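Local coordinates for protein carbohydrate kinase, FGGY (Rhodospirillum rubrum, PDB 3IFR) that probably phosphorylates D-xylulose at the expense of ATP, as a kinase of the FGGY carbohydrate kinase family, at residues V90-D93 with A97-R100; I157-G162 with I167-T172; A53-N58 with R100-Q105; A152-I157 with A203-S208; I10-D13 with S18-A21. One frame throughout, in Å; residues are numbered along the deposited sequence.

Contact 1 (V90-D93 with A97-R100)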
# COMPACT_ATOMS: atom_id res chain seq x y z
N VAL A 90 -10.18 -12.11 -8.13
CA VAL A 90 -10.00 -13.17 -9.11
C VAL A 90 -11.06 -14.23 -8.87
O VAL A 90 -11.20 -14.68 -7.71
CB VAL A 90 -8.60 -13.82 -8.93
CG1 VAL A 90 -8.40 -14.96 -9.94
CG2 VAL A 90 -7.53 -12.79 -9.12
N LEU A 91 -11.77 -14.65 -9.93
CA LEU A 91 -12.82 -15.69 -9.87
C LEU A 91 -12.44 -17.01 -10.58
O LEU A 91 -12.15 -17.03 -11.78
CB LEU A 91 -14.15 -15.15 -10.44
CG LEU A 91 -14.50 -13.79 -9.82
CD1 LEU A 91 -15.68 -13.11 -10.45
CD2 LEU A 91 -14.72 -13.98 -8.36
N LEU A 92 -12.44 -18.10 -9.83
CA LEU A 92 -12.23 -19.41 -10.44
C LEU A 92 -13.49 -20.26 -10.40
O LEU A 92 -14.26 -20.25 -9.43
CB LEU A 92 -11.04 -20.18 -9.84
CG LEU A 92 -9.72 -19.41 -9.69
CD1 LEU A 92 -8.65 -20.26 -9.00
CD2 LEU A 92 -9.25 -18.86 -11.06
N ASP A 93 -13.70 -21.02 -11.47
CA ASP A 93 -14.78 -21.98 -11.53
C ASP A 93 -14.37 -23.31 -10.87
O ASP A 93 -13.31 -23.41 -10.24
CB ASP A 93 -15.18 -22.17 -12.96
CG ASP A 93 -14.16 -22.96 -13.77
OD1 ASP A 93 -14.46 -23.13 -14.95
OD2 ASP A 93 -13.10 -23.40 -13.26
N ALA A 97 -10.34 -22.72 -13.53
CA ALA A 97 -10.18 -21.77 -14.61
C ALA A 97 -10.69 -20.38 -14.22
O ALA A 97 -11.73 -20.23 -13.55
CB ALA A 97 -10.96 -22.26 -15.89
N VAL A 98 -9.99 -19.36 -14.72
CA VAL A 98 -10.38 -17.96 -14.57
C VAL A 98 -11.74 -17.61 -15.26
O VAL A 98 -11.91 -17.80 -16.45
CB VAL A 98 -9.23 -17.04 -15.07
CG1 VAL A 98 -9.62 -15.54 -15.01
CG2 VAL A 98 -8.02 -17.30 -14.26
N LEU A 99 -12.69 -17.09 -14.51
CA LEU A 99 -13.99 -16.75 -15.09
C LEU A 99 -13.97 -15.46 -15.92
O LEU A 99 -14.53 -15.40 -17.00
CB LEU A 99 -15.06 -16.73 -14.01
CG LEU A 99 -15.36 -18.14 -13.47
CD1 LEU A 99 -15.93 -18.16 -12.07
CD2 LEU A 99 -16.24 -18.93 -14.40
N ARG A 100 -13.31 -14.42 -15.45
CA ARG A 100 -13.34 -13.14 -16.15
C ARG A 100 -12.09 -12.43 -15.71
O ARG A 100 -11.42 -12.88 -14.80
CB ARG A 100 -14.54 -12.31 -15.70
CG ARG A 100 -14.37 -11.82 -14.26
CD ARG A 100 -15.52 -10.93 -13.73
NE ARG A 100 -16.03 -9.96 -14.68
CZ ARG A 100 -15.37 -8.90 -15.16
NH1 ARG A 100 -15.98 -8.07 -16.00
NH2 ARG A 100 -14.10 -8.66 -14.82
O HOH W 1 -11.16 -13.09 -12.17
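Leu92 and Val98 form the single beta bridge of a small hairpin-like reversal: the chain leaves strand 90-92, turns through three residues and returns beside it as an irregular segment. Two backbone hydrogen bonds flank the bridge, a straight one from Leu99 N to Leu91 O (2.8 Å, 166° at the hydrogen) and one from Asp93 N to Ala97 O (3.0 Å). Each of these carbonyls also takes a CA-H...O contact, from Val98 and Leu92 respectively. A side chain closes the turn as well: Asp93 CG sits between the backbone N and the carbonyl carbon (chi1 73°), which brings OD2 to Ala97 N at 2.9 Å, the donor standing above the carboxylate plane, while Arg95 N adds a weak bond. Replacing Asp93 with an alanine removes this acceptor and would probably leave Ala97 N without its mate and the turn less firmly closed. Among apolar groups, Leu99 lays CD1 over the Leu92-Asp93 peptide, 3.6 Å from Leu92 C, and brings CD2 to Asp93 CB; Leu92 CD2 meets Val98 CG2 at 3.8 Å. Leu91 lies alongside the aliphatic part of Arg100, CD1 to CD 3.9 Å, and the guanidinium beyond forms salt bridges with Glu150 and Glu49. Val153 packs against both Leu91 and Leu99. Where the backbones diverge, a water accepts from Leu91 N at 2.8 Å and donates to Arg100 O at 2.7 Å.

Contact 2 (I157-G162 with I167-T172)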
# COMPACT_ATOMS: atom_id res chain seq x y z
N ILE A 157 -18.97 -19.43 -9.65
CA ILE A 157 -17.85 -19.17 -8.76
C ILE A 157 -17.65 -20.25 -7.72
O ILE A 157 -18.50 -20.46 -6.84
CB ILE A 157 -17.98 -17.83 -7.98
CG1 ILE A 157 -18.00 -16.61 -8.92
CG2 ILE A 157 -16.84 -17.67 -7.00
CD1 ILE A 157 -18.43 -15.36 -8.26
N ALA A 158 -16.51 -20.92 -7.82
CA ALA A 158 -16.05 -21.94 -6.88
C ALA A 158 -14.99 -21.38 -5.94
O ALA A 158 -14.88 -21.79 -4.78
CB ALA A 158 -15.49 -23.13 -7.65
N THR A 159 -14.19 -20.45 -6.45
CA THR A 159 -13.13 -19.81 -5.65
C THR A 159 -13.00 -18.32 -5.99
O THR A 159 -12.92 -17.91 -7.18
CB THR A 159 -11.78 -20.51 -5.89
OG1 THR A 159 -11.86 -21.89 -5.53
CG2 THR A 159 -10.65 -19.83 -5.14
N VAL A 160 -12.98 -17.51 -4.95
CA VAL A 160 -12.65 -16.11 -5.09
C VAL A 160 -11.40 -15.86 -4.26
O VAL A 160 -11.30 -16.35 -3.11
CB VAL A 160 -13.81 -15.19 -4.64
CG1 VAL A 160 -14.25 -15.53 -3.18
CG2 VAL A 160 -13.40 -13.75 -4.75
N CYS A 161 -10.43 -15.17 -4.86
CA CYS A 161 -9.15 -14.90 -4.25
C CYS A 161 -8.48 -13.66 -4.86
O CYS A 161 -9.05 -13.05 -5.76
CB CYS A 161 -8.22 -16.12 -4.38
SG CYS A 161 -7.68 -16.49 -6.07
N GLY A 162 -7.27 -13.33 -4.41
CA GLY A 162 -6.61 -12.13 -4.83
C GLY A 162 -5.51 -12.51 -5.79
O GLY A 162 -5.39 -13.67 -6.15
N ILE A 167 -1.43 -16.83 -7.79
CA ILE A 167 -0.10 -17.28 -8.16
C ILE A 167 0.35 -18.37 -7.21
O ILE A 167 0.76 -19.44 -7.66
CB ILE A 167 0.87 -16.07 -8.16
CG1 ILE A 167 0.35 -15.00 -9.13
CG2 ILE A 167 2.29 -16.51 -8.52
CD1 ILE A 167 0.35 -15.47 -10.61
N ASN A 168 0.28 -18.14 -5.89
CA ASN A 168 0.56 -19.22 -4.92
C ASN A 168 -0.16 -20.57 -5.20
O ASN A 168 0.43 -21.67 -5.09
CB ASN A 168 0.24 -18.76 -3.51
CG ASN A 168 1.31 -17.88 -2.92
OD1 ASN A 168 2.52 -18.05 -3.22
ND2 ASN A 168 0.89 -16.94 -2.04
N MSE A 169 -1.44 -20.51 -5.54
CA MSE A 169 -2.15 -21.75 -5.92
C MSE A 169 -1.45 -22.42 -7.10
O MSE A 169 -1.11 -23.58 -7.00
CB MSE A 169 -3.61 -21.49 -6.27
CG MSE A 169 -4.29 -20.73 -5.19
SE MSE A 169 -6.19 -20.41 -5.60
CE MSE A 169 -6.80 -19.47 -3.92
N LEU A 170 -1.19 -21.68 -8.17
CA LEU A 170 -0.44 -22.21 -9.30
C LEU A 170 0.92 -22.81 -8.90
O LEU A 170 1.40 -23.72 -9.58
CB LEU A 170 -0.25 -21.11 -10.34
CG LEU A 170 -1.28 -21.08 -11.47
CD1 LEU A 170 -2.62 -21.53 -10.97
CD2 LEU A 170 -1.39 -19.70 -12.15
N LEU A 171 1.57 -22.29 -7.85
CA LEU A 171 2.91 -22.76 -7.40
C LEU A 171 2.89 -24.06 -6.58
O LEU A 171 3.76 -24.92 -6.74
CB LEU A 171 3.66 -21.71 -6.56
CG LEU A 171 4.05 -20.45 -7.28
CD1 LEU A 171 4.53 -19.36 -6.35
CD2 LEU A 171 5.10 -20.78 -8.33
N THR A 172 1.89 -24.18 -5.72
CA THR A 172 1.87 -25.19 -4.65
C THR A 172 0.71 -26.17 -4.76
O THR A 172 0.73 -27.22 -4.16
CB THR A 172 1.74 -24.49 -3.28
OG1 THR A 172 0.50 -23.76 -3.23
CG2 THR A 172 2.87 -23.49 -3.10
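Asn168 O, on helix 163-172, accepts from two donors of one residue: Thr172 OG1 at 2.8 Å, which comes in from above the carbonyl plane, and Thr172 N at 3.0 Å. The hydroxyl thus folds back on the last turn of the helix, and its oxygen also accepts from Glu174 N just beyond. From segment 167-172 only Met169 reaches across to strand 159-161, and the meeting is apolar. Met169, deposited as selenomethionine, sends its side chain straight across: CG is anti to the carbonyl carbon (chi1 -51°) and the chain stays extended from there to the methyl. That methyl, CE, settles against Cys161, 3.7 Å from CB and 3.8 Å from SG. It also meets Thr159 tip to tip, CE to CG2 4.1 Å, so a single methyl group carries the whole bridge, although the CA atoms of Cys161 and Met169 are 9.9 Å apart. Thr159 keeps its hydroxyl for Arg175, and Pro211 packs on both Thr159 and Met169. Where this strand pairs with strand 90-92, Ala158 and Thr159 stand together opposite Leu92, a classic beta bulge. At the other end Gly162 is the N-cap of the helix, and its backbone N donates to Asp165 OD2. The whole is a beta-alpha unit: strand 159-161 passes through Gly162 directly into helix 163-172, and Met169 links helix to strand.

Contact 3 (A53-N58 with R100-Q105)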
# COMPACT_ATOMS: atom_id res chain seq x y z
N ALA A 53 -3.57 -14.51 -16.29
CA ALA A 53 -2.67 -15.34 -17.07
C ALA A 53 -1.40 -14.57 -17.41
O ALA A 53 -0.34 -15.16 -17.57
CB ALA A 53 -3.35 -15.87 -18.34
N GLN A 54 -1.50 -13.25 -17.54
CA GLN A 54 -0.28 -12.46 -17.70
C GLN A 54 0.57 -12.40 -16.39
O GLN A 54 1.83 -12.47 -16.44
CB GLN A 54 -0.63 -11.08 -18.22
CG GLN A 54 0.55 -10.33 -18.84
CD GLN A 54 0.22 -8.87 -18.99
OE1 GLN A 54 -0.54 -8.32 -18.19
NE2 GLN A 54 0.76 -8.23 -20.02
N TRP A 55 -0.08 -12.29 -15.22
CA TRP A 55 0.68 -12.38 -13.98
C TRP A 55 1.52 -13.67 -14.03
O TRP A 55 2.73 -13.66 -13.79
CB TRP A 55 -0.19 -12.38 -12.71
CG TRP A 55 -1.12 -11.22 -12.52
CD1 TRP A 55 -0.98 -9.93 -12.98
CD2 TRP A 55 -2.36 -11.24 -11.77
NE1 TRP A 55 -2.07 -9.17 -12.60
CE2 TRP A 55 -2.91 -9.95 -11.84
CE3 TRP A 55 -3.04 -12.24 -11.06
CZ2 TRP A 55 -4.11 -9.63 -11.22
CZ3 TRP A 55 -4.22 -11.92 -10.45
CH2 TRP A 55 -4.75 -10.63 -10.53
N TRP A 56 0.89 -14.78 -14.37
CA TRP A 56 1.52 -16.09 -14.28
C TRP A 56 2.63 -16.22 -15.30
O TRP A 56 3.70 -16.75 -15.02
CB TRP A 56 0.50 -17.21 -14.50
CG TRP A 56 1.11 -18.56 -14.50
CD1 TRP A 56 1.08 -19.45 -15.52
CD2 TRP A 56 1.91 -19.16 -13.46
NE1 TRP A 56 1.77 -20.59 -15.18
CE2 TRP A 56 2.30 -20.44 -13.92
CE3 TRP A 56 2.34 -18.74 -12.19
CZ2 TRP A 56 3.07 -21.33 -13.15
CZ3 TRP A 56 3.11 -19.64 -11.42
CH2 TRP A 56 3.46 -20.92 -11.92
N ASP A 57 2.36 -15.73 -16.50
CA ASP A 57 3.39 -15.68 -17.52
C ASP A 57 4.53 -14.77 -17.15
O ASP A 57 5.68 -15.13 -17.32
CB ASP A 57 2.82 -15.28 -18.86
CG ASP A 57 3.22 -16.24 -19.90
OD1 ASP A 57 4.05 -15.86 -20.75
OD2 ASP A 57 2.73 -17.41 -19.80
N ASN A 58 4.20 -13.56 -16.70
CA ASN A 58 5.22 -12.67 -16.10
C ASN A 58 6.00 -13.42 -15.01
O ASN A 58 7.23 -13.45 -15.05
CB ASN A 58 4.59 -11.41 -15.51
CG ASN A 58 4.31 -10.31 -16.55
OD1 ASN A 58 3.91 -9.20 -16.16
ND2 ASN A 58 4.50 -10.59 -17.82
N ARG A 100 -13.31 -14.42 -15.45
CA ARG A 100 -13.34 -13.14 -16.15
C ARG A 100 -12.09 -12.43 -15.71
O ARG A 100 -11.42 -12.88 -14.80
CB ARG A 100 -14.54 -12.31 -15.70
CG ARG A 100 -14.37 -11.82 -14.26
CD ARG A 100 -15.52 -10.93 -13.73
NE ARG A 100 -16.03 -9.96 -14.68
CZ ARG A 100 -15.37 -8.90 -15.16
NH1 ARG A 100 -15.98 -8.07 -16.00
NH2 ARG A 100 -14.10 -8.66 -14.82
N PRO A 101 -11.77 -11.31 -16.35
CA PRO A 101 -10.54 -10.62 -15.96
C PRO A 101 -10.61 -10.20 -14.49
O PRO A 101 -11.71 -9.99 -13.96
CB PRO A 101 -10.53 -9.40 -16.88
CG PRO A 101 -11.36 -9.85 -18.10
CD PRO A 101 -12.42 -10.73 -17.54
N SER A 102 -9.45 -10.13 -13.85
CA SER A 102 -9.34 -9.66 -12.48
C SER A 102 -9.76 -8.21 -12.38
O SER A 102 -9.33 -7.37 -13.18
CB SER A 102 -7.91 -9.80 -11.98
OG SER A 102 -7.67 -9.02 -10.82
N ILE A 103 -10.56 -7.91 -11.36
CA ILE A 103 -10.93 -6.52 -11.04
C ILE A 103 -9.97 -6.02 -9.96
O ILE A 103 -9.92 -6.56 -8.85
CB ILE A 103 -12.42 -6.40 -10.58
CG1 ILE A 103 -13.37 -7.08 -11.59
CG2 ILE A 103 -12.80 -4.95 -10.42
CD1 ILE A 103 -14.84 -7.28 -11.11
N GLN A 104 -9.18 -4.99 -10.31
CA GLN A 104 -8.18 -4.37 -9.43
C GLN A 104 -8.76 -3.50 -8.28
O GLN A 104 -9.93 -3.14 -8.30
CB GLN A 104 -7.23 -3.54 -10.29
CG GLN A 104 -6.73 -4.35 -11.44
CD GLN A 104 -5.99 -5.63 -10.98
OE1 GLN A 104 -6.40 -6.72 -11.30
NE2 GLN A 104 -4.94 -5.46 -10.23
N GLN A 105 -7.95 -3.15 -7.27
CA GLN A 105 -8.47 -2.28 -6.21
C GLN A 105 -8.72 -0.83 -6.62
O GLN A 105 -9.57 -0.17 -6.08
CB GLN A 105 -7.66 -2.33 -4.91
CG GLN A 105 -6.24 -2.77 -5.03
CD GLN A 105 -5.49 -2.04 -6.11
OE1 GLN A 105 -5.28 -0.83 -6.01
NE2 GLN A 105 -5.05 -2.78 -7.13
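Trp55, in the early part of helix 52-70, and Ser102, on the short strand 102-103, have their CA atoms 10.5 Å apart, so the two backbones do not touch and the indole must span the distance. The helix is regular here, Asp57 N bonding to Ala53 O, while the other segment is extended. Trp55 CG lies anti to the carbonyl carbon (chi1 -56°), which carries the six-membered ring toward the strand with its edge leading. CH2 approaches Ser102 closely, 3.3 Å from OG and 3.6 Å from CB. The neighbouring CZ2 is 3.7 Å from Gln104 OE1, which lies in the plane of the ring, although the Gln104 amide is turned 67° from that plane. These two oxygens are themselves coupled, since Ser102 OG donates to Gln104 OE1 at 2.7 Å; the bond holds the glutamine amide, whose chain bends at chi2, beside the ring. Strand 102-103 pairs antiparallel with strand 49-50, through backbone bonds of Ser102 with Glu50 and of Gln104 with Ala48, and strand 49-50 leads straight into helix 52-70. The indole therefore packs back on the small sheet that precedes its own helix, and its NE1 donates to Glu50 OE1 there. Val90 of strand 90-92 packs on the ring, and Ser163 and Ile167 of helix 163-172 on the Trp55 side chain. Ser102 OG and Gln104 OE1 at the ring edge probably gain a weak attraction to the C-H groups of CH2 and CZ2.

Contact 4 (A152-I157 with A203-S208)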
# COMPACT_ATOMS: atom_id res chain seq x y z
N ALA A 152 -24.14 -15.05 -14.66
CA ALA A 152 -23.58 -16.33 -15.12
C ALA A 152 -22.16 -16.53 -14.58
O ALA A 152 -21.80 -17.63 -14.14
CB ALA A 152 -23.60 -16.45 -16.65
N VAL A 153 -21.36 -15.47 -14.60
CA VAL A 153 -20.08 -15.55 -13.91
C VAL A 153 -20.34 -15.90 -12.46
O VAL A 153 -19.76 -16.86 -11.93
CB VAL A 153 -19.30 -14.24 -14.01
CG1 VAL A 153 -17.99 -14.34 -13.23
CG2 VAL A 153 -18.99 -13.98 -15.50
N PHE A 154 -21.25 -15.16 -11.83
CA PHE A 154 -21.50 -15.32 -10.41
C PHE A 154 -21.87 -16.74 -10.02
O PHE A 154 -21.41 -17.25 -8.98
CB PHE A 154 -22.57 -14.35 -9.93
CG PHE A 154 -22.66 -14.25 -8.44
CD1 PHE A 154 -21.75 -13.47 -7.73
CD2 PHE A 154 -23.63 -14.94 -7.75
CE1 PHE A 154 -21.82 -13.36 -6.35
CE2 PHE A 154 -23.72 -14.84 -6.37
CZ PHE A 154 -22.78 -14.05 -5.66
N GLY A 155 -22.71 -17.37 -10.82
CA GLY A 155 -23.21 -18.69 -10.45
C GLY A 155 -22.13 -19.76 -10.60
O GLY A 155 -22.18 -20.83 -9.98
N ALA A 156 -21.14 -19.48 -11.45
CA ALA A 156 -20.05 -20.43 -11.65
C ALA A 156 -18.90 -20.34 -10.64
O ALA A 156 -17.94 -21.07 -10.78
CB ALA A 156 -19.50 -20.29 -13.02
N ILE A 157 -18.97 -19.43 -9.65
CA ILE A 157 -17.85 -19.17 -8.76
C ILE A 157 -17.65 -20.25 -7.72
O ILE A 157 -18.50 -20.46 -6.84
CB ILE A 157 -17.98 -17.83 -7.98
CG1 ILE A 157 -18.00 -16.61 -8.92
CG2 ILE A 157 -16.84 -17.67 -7.00
CD1 ILE A 157 -18.43 -15.36 -8.26
N ALA A 203 -21.86 -11.15 0.68
CA ALA A 203 -21.46 -11.07 -0.72
C ALA A 203 -22.29 -12.09 -1.51
O ALA A 203 -22.13 -12.23 -2.73
CB ALA A 203 -19.93 -11.36 -0.86
N HIS A 204 -23.16 -12.82 -0.80
CA HIS A 204 -24.11 -13.74 -1.44
C HIS A 204 -23.40 -14.87 -2.20
O HIS A 204 -23.94 -15.40 -3.18
CB HIS A 204 -25.02 -13.00 -2.44
CG HIS A 204 -25.82 -11.87 -1.83
ND1 HIS A 204 -26.32 -10.83 -2.59
CD2 HIS A 204 -26.21 -11.63 -0.56
CE1 HIS A 204 -26.97 -9.99 -1.81
NE2 HIS A 204 -26.92 -10.45 -0.58
N ILE A 205 -22.18 -15.21 -1.79
CA ILE A 205 -21.54 -16.40 -2.30
C ILE A 205 -21.57 -17.43 -1.20
O ILE A 205 -21.72 -17.10 -0.03
CB ILE A 205 -20.07 -16.17 -2.72
CG1 ILE A 205 -19.26 -15.65 -1.52
CG2 ILE A 205 -19.98 -15.17 -3.82
CD1 ILE A 205 -17.78 -15.36 -1.78
N PRO A 206 -21.45 -18.70 -1.57
CA PRO A 206 -21.35 -19.77 -0.57
C PRO A 206 -20.01 -19.63 0.13
O PRO A 206 -19.03 -19.24 -0.49
CB PRO A 206 -21.35 -21.04 -1.42
CG PRO A 206 -20.86 -20.58 -2.78
CD PRO A 206 -21.47 -19.22 -2.95
N PRO A 207 -19.97 -20.00 1.42
CA PRO A 207 -18.78 -19.91 2.26
C PRO A 207 -17.69 -20.84 1.77
O PRO A 207 -16.52 -20.58 2.04
CB PRO A 207 -19.27 -20.34 3.66
CG PRO A 207 -20.78 -20.26 3.60
CD PRO A 207 -21.10 -20.61 2.15
N SER A 208 -18.03 -21.88 1.03
CA SER A 208 -16.98 -22.70 0.45
C SER A 208 -16.19 -21.90 -0.60
O SER A 208 -15.08 -22.25 -0.95
CB SER A 208 -17.57 -23.96 -0.19
OG SER A 208 -18.59 -23.66 -1.15
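Phe154, near the end of helix 151-155, reaches the loop after helix 197-201, where His204 is the first residue to leave helical backbone angles, with phi 63°. Its CG is anti to the backbone N (chi1 -167°), a torsion that brings the far end of the ring to residues 203-205. CZ leads. It comes to 3.1 Å from His204 O and 3.5 Å from Ala203 O, both carbonyl oxygens lying at the ring edge near its plane, and CE2 is 3.2 Å from His204 O as well. Ile205 meets the same end of the ring, its side chain crossing at about a right angle, with CG2 3.5 Å from CZ and 3.6 Å from CE1. Trimming Phe154 to an alanine would probably open a gap beside Ile205 CG2 and take the aromatic edge from the two carbonyls. Leu143 of helix 139-149 touches Ala203 and Ile205, and Glu147 packs on Phe154 while accepting from His204 ND1, whose ring points away from the contact. The contact joins the loop to helix 151-155 at a largely peripheral place in the N-terminal domain, with helix 139-149 packing beside both. No hydrogen bond crosses between the segments; cohesion rests on a hydrophobic touch and on aromatic C-H groups, whose partial positive charge is likely to suit the carbonyl oxygens they face.

Contact 5 (I10-D13 with S18-A21)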
# COMPACT_ATOMS: atom_id res chain seq x y z
N ILE A 10 13.96 -15.80 -2.34
CA ILE A 10 13.36 -15.04 -3.44
C ILE A 10 12.09 -14.30 -3.05
O ILE A 10 11.22 -14.87 -2.41
CB ILE A 10 12.99 -15.94 -4.63
CG1 ILE A 10 14.23 -16.46 -5.36
CG2 ILE A 10 12.02 -15.25 -5.62
CD1 ILE A 10 13.86 -17.49 -6.37
N GLY A 11 11.98 -13.04 -3.47
CA GLY A 11 10.70 -12.35 -3.42
C GLY A 11 10.17 -12.06 -4.82
O GLY A 11 10.92 -11.64 -5.73
N LEU A 12 8.86 -12.25 -5.00
CA LEU A 12 8.19 -12.01 -6.25
C LEU A 12 7.05 -11.01 -5.98
O LEU A 12 6.27 -11.17 -5.04
CB LEU A 12 7.62 -13.34 -6.76
CG LEU A 12 6.67 -13.30 -7.97
CD1 LEU A 12 7.40 -12.79 -9.23
CD2 LEU A 12 6.06 -14.65 -8.26
N ASP A 13 6.93 -9.98 -6.81
CA ASP A 13 5.92 -8.94 -6.60
C ASP A 13 5.00 -8.84 -7.84
O ASP A 13 5.42 -8.41 -8.93
CB ASP A 13 6.60 -7.61 -6.26
CG ASP A 13 5.64 -6.42 -6.31
OD1 ASP A 13 4.42 -6.61 -6.20
OD2 ASP A 13 6.14 -5.28 -6.49
N SER A 18 3.73 -3.82 -13.14
CA SER A 18 5.00 -4.49 -13.22
C SER A 18 5.14 -5.78 -12.34
O SER A 18 4.69 -5.79 -11.20
CB SER A 18 6.03 -3.47 -12.81
OG SER A 18 7.26 -3.90 -13.25
N THR A 19 5.73 -6.85 -12.88
CA THR A 19 5.98 -8.06 -12.12
C THR A 19 7.47 -8.17 -11.90
O THR A 19 8.23 -8.20 -12.85
CB THR A 19 5.53 -9.35 -12.85
OG1 THR A 19 4.13 -9.30 -13.13
CG2 THR A 19 5.81 -10.58 -11.99
N ILE A 20 7.89 -8.22 -10.64
CA ILE A 20 9.29 -8.05 -10.29
C ILE A 20 9.67 -9.19 -9.39
O ILE A 20 8.91 -9.52 -8.49
CB ILE A 20 9.47 -6.76 -9.53
CG1 ILE A 20 9.14 -5.57 -10.44
CG2 ILE A 20 10.91 -6.64 -9.03
CD1 ILE A 20 8.98 -4.24 -9.68
N ALA A 21 10.81 -9.81 -9.65
CA ALA A 21 11.34 -10.85 -8.77
C ALA A 21 12.79 -10.54 -8.43
O ALA A 21 13.54 -10.06 -9.29
CB ALA A 21 11.29 -12.20 -9.42
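Asp13 and Ile20 exchange both hydrogen bonds of an antiparallel hydrogen-bonded pair. The one from Asp13 N to Ile20 O is short, 2.6 Å, and enters nearly along the C=O axis; the return bond, Ile20 N to Asp13 O, is 3.0 Å with the donor tilted 18° from the carbonyl plane. Next along, Leu12 and Ala21 are a non-hydrogen-bonded pair, their CA atoms 4.2 Å apart. CA-H...O contacts add to the backbone pairing: Ala21 CA lies 3.2 Å from Gly11 O, Thr19 CA faces Asp13 O, and Leu12 CA faces Ile20 O. The strand axes are antiparallel to within a few degrees. These are strands 8-14 and 18-25, the hairpin that opens the actin-like ATPase fold of the N-terminal domain; in relatives its tight turn is the phosphate-binding loop for ATP, and the sequence here is consistent with that role. Side-chain packing differs on the two faces. On the one with Leu12 and Ala21, Leu12 turns CG anti to the backbone N (chi1 171°), so that CD1 leans over the neighbouring strand, 3.9 Å from Thr19 CG2 and 3.9 Å from Ala21 CB. Ala59, Val62 and Leu66 of helix 52-70 cover this face. On the other, the branched chain of Ile20 flanks Asp13, whose CB is 3.7 Å from Ile20 O. Asp13 also touches Ser437 and Ala438 at the start of helix 437-448, which belongs to the C-terminal domain, and Thr83 on the adjoining strand 77-84.

All five contacts belong to the N-terminal domain. Along the chain contact 5 comes first, in the central mixed sheet; contacts 3 and 1 follow, both ending around Arg100, which they share, and then contacts 2 and 4, which share Ile157, contact 2 being nested in the loop that contact 4 closes. The centres of contacts 1, 2 and 3 lie about 9 to 12 Å from one another, those of contacts 4 and 5 about 31 Å apart. Contacts 1 and 2 share the two-stranded sheet of 90-92 and 159-161. Helix 52-70 carries Trp55 of contact 3 and also covers the Leu12 face of contact 5. Packing thus runs from the hairpin flanking the probable phosphate loop out to the periphery.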